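Local coordinates for suppressor protein MPT5 (Saccharomyces cerevisiae, PDB 5BZ1) that regulates mRNAs post-transcriptionally, binding 3'-UTR elements through its Pumilio-repeat RNA-binding domain and lowering HO expression, at residues 140-143 with 144-148; 126-129 with 130-133; 118-121 with 122-125. One frame throughout, in Å; residues are numbered along the deposited sequence.

Contact 1: 140-143 with 144-148. With nucleotides of chain B.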
loop_
_atom_site.group_PDB
_atom_site.type_symbol
_atom_site.label_atom_id
_atom_site.label_comp_id
_atom_site.label_asym_id
_atom_site.label_seq_id
_atom_site.Cartn_x
_atom_site.Cartn_y
_atom_site.Cartn_z
ATOM N N ASN A 140 2.279 -14.918 -6.598
ATOM C CA ASN A 140 2.568 -14.551 -7.981
ATOM C C ASN A 140 1.642 -13.458 -8.503
ATOM O O ASN A 140 2.083 -12.529 -9.188
ATOM C CB ASN A 140 2.476 -15.786 -8.880
ATOM C CG ASN A 140 3.537 -16.811 -8.563
ATOM O OD1 ASN A 140 4.722 -16.487 -8.496
ATOM N ND2 ASN A 140 3.118 -18.052 -8.338
ATOM N N GLY A 141 0.359 -13.572 -8.170
ATOM C CA GLY A 141 -0.654 -12.660 -8.674
ATOM C C GLY A 141 -0.521 -11.213 -8.232
ATOM O O GLY A 141 -0.884 -10.303 -8.984
ATOM N N ASN A 142 0.000 -10.987 -7.028
ATOM C CA ASN A 142 0.072 -9.627 -6.499
ATOM C C ASN A 142 0.985 -8.737 -7.345
ATOM O O ASN A 142 0.825 -7.517 -7.364
ATOM C CB ASN A 142 0.491 -9.616 -5.020
ATOM C CG ASN A 142 1.998 -9.725 -4.831
ATOM O OD1 ASN A 142 2.697 -8.714 -4.728
ATOM N ND2 ASN A 142 2.504 -10.953 -4.776
ATOM N N HIS A 143 1.924 -9.352 -8.057
ATOM C CA HIS A 143 2.815 -8.606 -8.938
ATOM C C HIS A 143 2.077 -8.106 -10.182
ATOM O O HIS A 143 2.372 -7.022 -10.698
ATOM C CB HIS A 143 4.023 -9.461 -9.339
ATOM C CG HIS A 143 4.893 -9.856 -8.189
ATOM N ND1 HIS A 143 5.709 -8.958 -7.527
ATOM C CD2 HIS A 143 5.087 -11.048 -7.579
ATOM C CE1 HIS A 143 6.357 -9.578 -6.564
ATOM N NE2 HIS A 143 5.996 -10.856 -6.572
ATOM N N VAL A 144 1.126 -8.905 -10.661
ATOM C CA VAL A 144 0.286 -8.508 -11.786
ATOM C C VAL A 144 -0.634 -7.345 -11.397
ATOM O O VAL A 144 -0.778 -6.379 -12.149
ATOM C CB VAL A 144 -0.544 -9.695 -12.322
ATOM C CG1 VAL A 144 -1.567 -9.221 -13.352
ATOM C CG2 VAL A 144 0.371 -10.761 -12.928
ATOM N N ILE A 145 -1.255 -7.440 -10.222
ATOM C CA ILE A 145 -2.114 -6.361 -9.737
ATOM C C ILE A 145 -1.306 -5.072 -9.588
ATOM O O ILE A 145 -1.752 -3.998 -9.995
ATOM C CB ILE A 145 -2.796 -6.710 -8.395
ATOM C CG1 ILE A 145 -3.639 -7.978 -8.527
ATOM C CG2 ILE A 145 -3.661 -5.547 -7.916
ATOM C CD1 ILE A 145 -4.731 -7.881 -9.590
ATOM N N GLN A 146 -0.109 -5.183 -9.017
ATOM C CA GLN A 146 0.754 -4.018 -8.841
ATOM C C GLN A 146 1.173 -3.415 -10.181
ATOM O O GLN A 146 1.277 -2.197 -10.313
ATOM C CB GLN A 146 1.987 -4.366 -8.001
ATOM C CG GLN A 146 1.692 -4.599 -6.520
ATOM C CD GLN A 146 2.950 -4.810 -5.699
ATOM O OE1 GLN A 146 3.851 -3.971 -5.696
ATOM N NE2 GLN A 146 3.018 -5.937 -4.997
ATOM N N LYS A 147 1.415 -4.269 -11.170
ATOM C CA LYS A 147 1.783 -3.792 -12.496
ATOM C C LYS A 147 0.630 -2.991 -13.112
ATOM O O LYS A 147 0.852 -1.929 -13.692
ATOM C CB LYS A 147 2.192 -4.961 -13.401
ATOM C CG LYS A 147 2.720 -4.548 -14.762
ATOM C CD LYS A 147 4.024 -3.759 -14.667
ATOM C CE LYS A 147 5.203 -4.650 -14.298
ATOM N NZ LYS A 147 6.509 -3.933 -14.397
ATOM N N CYS A 148 -0.596 -3.496 -12.970
ATOM C CA CYS A 148 -1.786 -2.773 -13.427
ATOM C C CYS A 148 -1.875 -1.404 -12.761
ATOM O O CYS A 148 -2.166 -0.396 -13.407
ATOM C CB CYS A 148 -3.057 -3.557 -13.097
ATOM S SG CYS A 148 -3.280 -5.095 -14.010
ATOM P P U B 6 11.541 -9.743 0.343
ATOM O OP1 U B 6 12.073 -10.331 1.602
ATOM O OP2 U B 6 12.483 -9.163 -0.657
ATOM O "O5'" U B 6 10.656 -10.836 -0.409
ATOM C "C5'" U B 6 9.797 -11.715 0.311
ATOM C "C4'" U B 6 8.838 -12.435 -0.607
ATOM O "O4'" U B 6 7.605 -11.672 -0.716
ATOM C "C3'" U B 6 9.335 -12.655 -2.039
ATOM O "O3'" U B 6 8.852 -13.909 -2.520
ATOM C "C2'" U B 6 8.656 -11.522 -2.807
ATOM O "O2'" U B 6 8.484 -11.764 -4.189
ATOM C "C1'" U B 6 7.319 -11.425 -2.081
ATOM N N1 U B 6 6.653 -10.119 -2.205
ATOM C C2 U B 6 5.525 -10.065 -3.007
ATOM O O2 U B 6 5.095 -11.047 -3.588
ATOM N N3 U B 6 4.925 -8.827 -3.110
ATOM C C4 U B 6 5.337 -7.659 -2.494
ATOM O O4 U B 6 4.698 -6.619 -2.679
ATOM C C5 U B 6 6.511 -7.804 -1.680
ATOM C C6 U B 6 7.120 -8.996 -1.561
ATOM P P U B 7 9.888 -15.047 -3.004
ATOM O OP1 U B 7 9.127 -16.296 -3.287
ATOM O OP2 U B 7 10.996 -15.094 -2.013
ATOM O "O5'" U B 7 10.456 -14.487 -4.389
ATOM C "C5'" U B 7 11.501 -15.162 -5.087
ATOM C "C4'" U B 7 12.283 -14.230 -5.987
ATOM O "O4'" U B 7 11.572 -14.053 -7.245
ATOM C "C3'" U B 7 12.526 -12.823 -5.433
ATOM O "O3'" U B 7 13.796 -12.345 -5.891
ATOM C "C2'" U B 7 11.417 -12.015 -6.102
ATOM O "O2'" U B 7 11.660 -10.627 -6.183
ATOM C "C1'" U B 7 11.365 -12.673 -7.478
ATOM N N1 U B 7 10.098 -12.500 -8.204
ATOM C C2 U B 7 10.078 -11.571 -9.235
ATOM O O2 U B 7 11.048 -10.894 -9.534
ATOM N N3 U B 7 8.880 -11.448 -9.898
ATOM C C4 U B 7 7.724 -12.158 -9.646
ATOM O O4 U B 7 6.727 -11.932 -10.336
ATOM C C5 U B 7 7.829 -13.108 -8.573
ATOM C C6 U B 7 8.983 -13.249 -7.905
#

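Contact 2: 126-129 with 130-133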
loop_
_atom_site.group_PDB
_atom_site.type_symbol
_atom_site.label_atom_id
_atom_site.label_comp_id
_atom_site.label_asym_id
_atom_site.label_seq_id
_atom_site.Cartn_x
_atom_site.Cartn_y
_atom_site.Cartn_z
ATOM N N PHE A 126 -15.344 -12.569 -16.289
ATOM C CA PHE A 126 -14.354 -13.638 -16.415
ATOM C C PHE A 126 -13.623 -13.961 -15.108
ATOM O O PHE A 126 -13.085 -15.057 -14.948
ATOM C CB PHE A 126 -13.329 -13.285 -17.497
ATOM C CG PHE A 126 -13.922 -13.118 -18.868
ATOM C CD1 PHE A 126 -14.229 -14.228 -19.643
ATOM C CD2 PHE A 126 -14.166 -11.852 -19.387
ATOM C CE1 PHE A 126 -14.774 -14.082 -20.913
ATOM C CE2 PHE A 126 -14.712 -11.697 -20.653
ATOM C CZ PHE A 126 -15.014 -12.814 -21.418
ATOM N N THR A 127 -13.601 -13.004 -14.185
ATOM C CA THR A 127 -12.874 -13.162 -12.928
ATOM C C THR A 127 -13.722 -12.689 -11.747
ATOM O O THR A 127 -14.123 -11.524 -11.692
ATOM C CB THR A 127 -11.548 -12.374 -12.965
ATOM O OG1 THR A 127 -10.757 -12.822 -14.073
ATOM C CG2 THR A 127 -10.760 -12.561 -11.675
ATOM N N SER A 128 -13.995 -13.589 -10.805
ATOM C CA SER A 128 -14.850 -13.262 -9.663
ATOM C C SER A 128 -14.155 -12.314 -8.686
ATOM O O SER A 128 -12.927 -12.211 -8.674
ATOM C CB SER A 128 -15.282 -14.532 -8.928
ATOM O OG SER A 128 -14.223 -15.052 -8.145
ATOM N N ILE A 129 -14.950 -11.614 -7.879
ATOM C CA ILE A 129 -14.419 -10.754 -6.825
ATOM C C ILE A 129 -13.514 -11.556 -5.893
ATOM O O ILE A 129 -12.425 -11.112 -5.529
ATOM C CB ILE A 129 -15.553 -10.100 -6.008
ATOM C CG1 ILE A 129 -16.182 -8.951 -6.794
ATOM C CG2 ILE A 129 -15.037 -9.581 -4.675
ATOM C CD1 ILE A 129 -17.358 -8.295 -6.093
ATOM N N GLU A 130 -13.983 -12.742 -5.516
ATOM C CA GLU A 130 -13.223 -13.657 -4.673
ATOM C C GLU A 130 -11.870 -13.978 -5.313
ATOM O O GLU A 130 -10.845 -14.034 -4.629
ATOM C CB GLU A 130 -14.028 -14.941 -4.462
ATOM C CG GLU A 130 -13.429 -15.920 -3.467
ATOM C CD GLU A 130 -14.254 -17.191 -3.329
ATOM O OE1 GLU A 130 -15.422 -17.200 -3.775
ATOM O OE2 GLU A 130 -13.729 -18.182 -2.778
ATOM N N GLN A 131 -11.871 -14.174 -6.627
ATOM C CA GLN A 131 -10.639 -14.449 -7.355
ATOM C C GLN A 131 -9.702 -13.238 -7.380
ATOM O O GLN A 131 -8.482 -13.396 -7.308
ATOM C CB GLN A 131 -10.948 -14.952 -8.768
ATOM C CG GLN A 131 -11.333 -16.435 -8.818
ATOM C CD GLN A 131 -11.803 -16.871 -10.194
ATOM O OE1 GLN A 131 -12.342 -16.068 -10.957
ATOM N NE2 GLN A 131 -11.595 -18.144 -10.519
ATOM N N VAL A 132 -10.270 -12.035 -7.464
ATOM C CA VAL A 132 -9.462 -10.810 -7.429
ATOM C C VAL A 132 -8.764 -10.641 -6.076
ATOM O O VAL A 132 -7.584 -10.282 -6.014
ATOM C CB VAL A 132 -10.292 -9.547 -7.748
ATOM C CG1 VAL A 132 -9.436 -8.299 -7.606
ATOM C CG2 VAL A 132 -10.865 -9.622 -9.158
ATOM N N VAL A 133 -9.497 -10.897 -4.995
ATOM C CA VAL A 133 -8.913 -10.862 -3.654
ATOM C C VAL A 133 -7.749 -11.850 -3.579
ATOM O O VAL A 133 -6.669 -11.524 -3.083
ATOM C CB VAL A 133 -9.957 -11.189 -2.568
ATOM C CG1 VAL A 133 -9.285 -11.397 -1.223
ATOM C CG2 VAL A 133 -10.994 -10.077 -2.473
#

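Contact 3: 118-121 with 122-125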
loop_
_atom_site.group_PDB
_atom_site.type_symbol
_atom_site.label_atom_id
_atom_site.label_comp_id
_atom_site.label_asym_id
_atom_site.label_seq_id
_atom_site.Cartn_x
_atom_site.Cartn_y
_atom_site.Cartn_z
ATOM N N ILE A 118 -7.539 -6.319 -21.448
ATOM C CA ILE A 118 -6.966 -6.827 -20.204
ATOM C C ILE A 118 -7.899 -6.555 -19.019
ATOM O O ILE A 118 -8.183 -7.449 -18.219
ATOM C CB ILE A 118 -5.585 -6.194 -19.937
ATOM C CG1 ILE A 118 -4.548 -6.737 -20.925
ATOM C CG2 ILE A 118 -5.131 -6.453 -18.511
ATOM C CD1 ILE A 118 -3.242 -5.956 -20.939
ATOM N N ILE A 119 -8.371 -5.316 -18.918
ATOM C CA ILE A 119 -9.300 -4.917 -17.861
ATOM C C ILE A 119 -10.606 -5.721 -17.932
ATOM O O ILE A 119 -11.198 -6.063 -16.906
ATOM C CB ILE A 119 -9.577 -3.397 -17.924
ATOM C CG1 ILE A 119 -8.313 -2.621 -17.561
ATOM C CG2 ILE A 119 -10.716 -2.998 -16.995
ATOM C CD1 ILE A 119 -7.722 -3.033 -16.214
ATOM N N LYS A 120 -11.044 -6.036 -19.148
ATOM C CA LYS A 120 -12.239 -6.851 -19.334
ATOM C C LYS A 120 -12.034 -8.257 -18.762
ATOM O O LYS A 120 -12.951 -8.846 -18.182
ATOM C CB LYS A 120 -12.610 -6.930 -20.816
ATOM C CG LYS A 120 -13.877 -7.728 -21.106
ATOM C CD LYS A 120 -14.162 -7.761 -22.601
ATOM C CE LYS A 120 -15.330 -8.673 -22.926
ATOM N NZ LYS A 120 -15.605 -8.705 -24.387
ATOM N N GLY A 121 -10.822 -8.783 -18.908
ATOM C CA GLY A 121 -10.508 -10.106 -18.396
ATOM C C GLY A 121 -10.553 -10.164 -16.881
ATOM O O GLY A 121 -10.879 -11.203 -16.298
ATOM N N PHE A 122 -10.224 -9.044 -16.243
ATOM C CA PHE A 122 -10.234 -8.958 -14.788
ATOM C C PHE A 122 -11.616 -8.590 -14.243
ATOM O O PHE A 122 -11.819 -8.546 -13.026
ATOM C CB PHE A 122 -9.201 -7.937 -14.300
ATOM C CG PHE A 122 -7.783 -8.441 -14.318
ATOM C CD1 PHE A 122 -7.371 -9.430 -13.430
ATOM C CD2 PHE A 122 -6.853 -7.916 -15.207
ATOM C CE1 PHE A 122 -6.061 -9.896 -13.440
ATOM C CE2 PHE A 122 -5.542 -8.378 -15.226
ATOM C CZ PHE A 122 -5.147 -9.368 -14.339
ATOM N N SER A 123 -12.559 -8.311 -15.141
ATOM C CA SER A 123 -13.920 -7.975 -14.728
ATOM C C SER A 123 -14.670 -9.234 -14.303
ATOM O O SER A 123 -14.225 -10.354 -14.568
ATOM C CB SER A 123 -14.685 -7.278 -15.853
ATOM O OG SER A 123 -15.044 -8.197 -16.872
ATOM N N GLN A 124 -15.817 -9.043 -13.657
ATOM C CA GLN A 124 -16.602 -10.159 -13.138
ATOM C C GLN A 124 -17.144 -11.090 -14.218
ATOM O O GLN A 124 -17.595 -12.193 -13.918
ATOM C CB GLN A 124 -17.734 -9.653 -12.242
ATOM C CG GLN A 124 -17.256 -9.131 -10.896
ATOM C CD GLN A 124 -18.401 -8.750 -9.980
ATOM O OE1 GLN A 124 -19.257 -9.574 -9.662
ATOM N NE2 GLN A 124 -18.423 -7.493 -9.556
ATOM N N GLU A 125 -17.098 -10.652 -15.470
ATOM C CA GLU A 125 -17.518 -11.501 -16.577
ATOM C C GLU A 125 -16.604 -12.728 -16.692
ATOM O O GLU A 125 -17.040 -13.799 -17.116
ATOM C CB GLU A 125 -17.516 -10.706 -17.887
ATOM C CG GLU A 125 -18.050 -11.472 -19.091
ATOM C CD GLU A 125 -18.003 -10.658 -20.372
ATOM O OE1 GLU A 125 -17.620 -9.470 -20.313
ATOM O OE2 GLU A 125 -18.347 -11.209 -21.439
HETATM O O HOH W 1 -18.048 -10.358 -24.178
#

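Contact 1: 140-143 with 144-148
Asn-142 and Gln-146, one turn apart near the start of helix 141-151, form a local side-chain pair in Pumilio repeat 4 that reads one base of the bound RNA, U6 of chain B. The two side chains run alongside each other and point the same way, their amide planes 35° apart. Asn-142 OD1 takes the N3-H of U6 of chain B in an almost straight bond of 2.8 Å (178°), while Asn-142 ND2 gives to O2 of that base at 2.9 Å. Gln-146 NE2 reaches O4 of the same uracil at 2.9 Å and adds a weak, bent bond to Asn-142 OD1. Three bonds thus occupy the whole Watson-Crick edge. This is the Asn/Gln uracil code of PUF proteins, with His-143, at the position that usually stacks on bases in this family, between them in sequence. With CG placed between the backbone N and the carbonyl carbon (chi1 82°), the Asn-142 amide is turned so that both its ends meet the base. The amide is steadied by Asp-138 O, a second acceptor for ND2, and Lys-185 holds Gln-146 OE1. The imidazole of His-143 has Asn-142 ND2 over one face and U7 of chain B over the other, where C4 of that base lies 3.5 Å above the ring plane, toward its rim; the O2' of U6 of chain B sits at the ring edge. In the backbone of the same turns, Gln-146 N bonds to Asn-142 O and Lys-147 N to His-143 O, each at 3.0 Å.

Contact 2: 126-129 with 130-133
A capping box closes the N-terminal end of helix 129-137 in Pumilio repeat 4, with Ser-128 as N-cap and Gln-131 as its partner. Ser-128 OG accepts from Gln-131 N at 2.9 Å (150°), and Gln-131 OE1 in return accepts from Ser-128 N at 3.0 Å, a straighter bond (164°). The serine hydroxyl is swung between its own backbone N and carbonyl carbon (chi1 76°), which lays OG over the first turn and also against Gln-131 CG. Beyond CG the glutamine chain is extended and runs back past OG to the N-cap nitrogen. Shortening Gln-131 to an alanine is likely to leave Ser-128 N without its side-chain acceptor and to remove CG from beside the serine hydroxyl, while the bond from the residue's own N could remain. Next to the box, Thr-127 CG2 touches Gln-131 CB at 3.8 Å and also meets Val-132 CG2, the threonine and valine side chains crossing at about a right angle, while Thr-127 OG1 is bonded to Gly-121 O at the end of the preceding helix. Val-132 N bonds to Ser-128 O at 2.9 Å and Val-133 N to Ile-129 O at 3.0 Å, so the regular helical pattern starts at the cap itself. Reciprocal bonding gives acceptors to two amide N-H groups, those of Ser-128 and Gln-131, with uncharged side-chain oxygens at the positive end of the helix dipole.

Contact 3: 118-121 with 122-125
Ser-123 holds OG in the narrow space between its backbone N and carbonyl carbon (chi1 74°), which turns the hydroxyl back onto Lys-120 O in the last turn of helix 112-121. Phe-122 has CG anti to its carbonyl carbon (chi1 -78°), and its ring comes to lie beside Ile-118, pointing the same way. The hydroxyl of Ser-123 donates to Lys-120 O at 2.6 Å, only slightly tilted from the carbonyl plane. The backbone N of Ser-123 bonds to that same oxygen at 3.1 Å but from well above the plane, 73° out of it, so two donors of one residue grip a single carbonyl from different directions. OG also receives a weak bond from Glu-125 N. One residue earlier, Phe-122 N reaches back to Ile-118 O at 3.3 Å and, weakly, to Ile-119 O. This is the C-terminal end of a helix, where the chain leaves Pumilio repeat 3 for the loop leading into repeat 4. Among the buried side chains, Ile-118 CG2 packs on Phe-122 CE2 at 3.8 Å, and the phenylalanine ring stacks on Phe-159 and touches Leu-135 and Val-89, tying the exit of the helix to its neighbours. At the polar end of the contact, the fully extended Lys-120 crosses the extended Glu-125. Their charged atoms stay apart, with Lys-120 NZ 4.6 Å from Glu-125 OE1, and a water joins them, accepting from NZ at 3.0 Å and donating to Glu-125 OE2 at 2.9 Å. Tyr-86 OH is a further partner of NZ. The two charges are therefore linked through water and probably attract only at a distance, whereas Lys-120 O, which accepts two hydrogen bonds, gains side-chain and backbone donors where the regular helical pattern runs out.

How the contacts relate
Contacts 3 and 2 treat opposite helix ends along one run of chain: contact 3 closes helix 112-121 and contact 2 opens helix 129-137. Both mix buried apolar residues with exposed polar ones and lie about 12 to 13 Å from the RNA at the nearest atoms. In both a serine hydroxyl takes part, as donor to a carbonyl at the exit and as acceptor of an amide N-H at the entry. Contact 1, nearer the centre of the chain yet at the RNA surface, uses polar side chains of the first turns of helix 141-151 on bases instead. Phe-122 links it to contact 3, its CZ meeting Val-144 CG1 at 3.7 Å; contacts 1 and 2 do not touch.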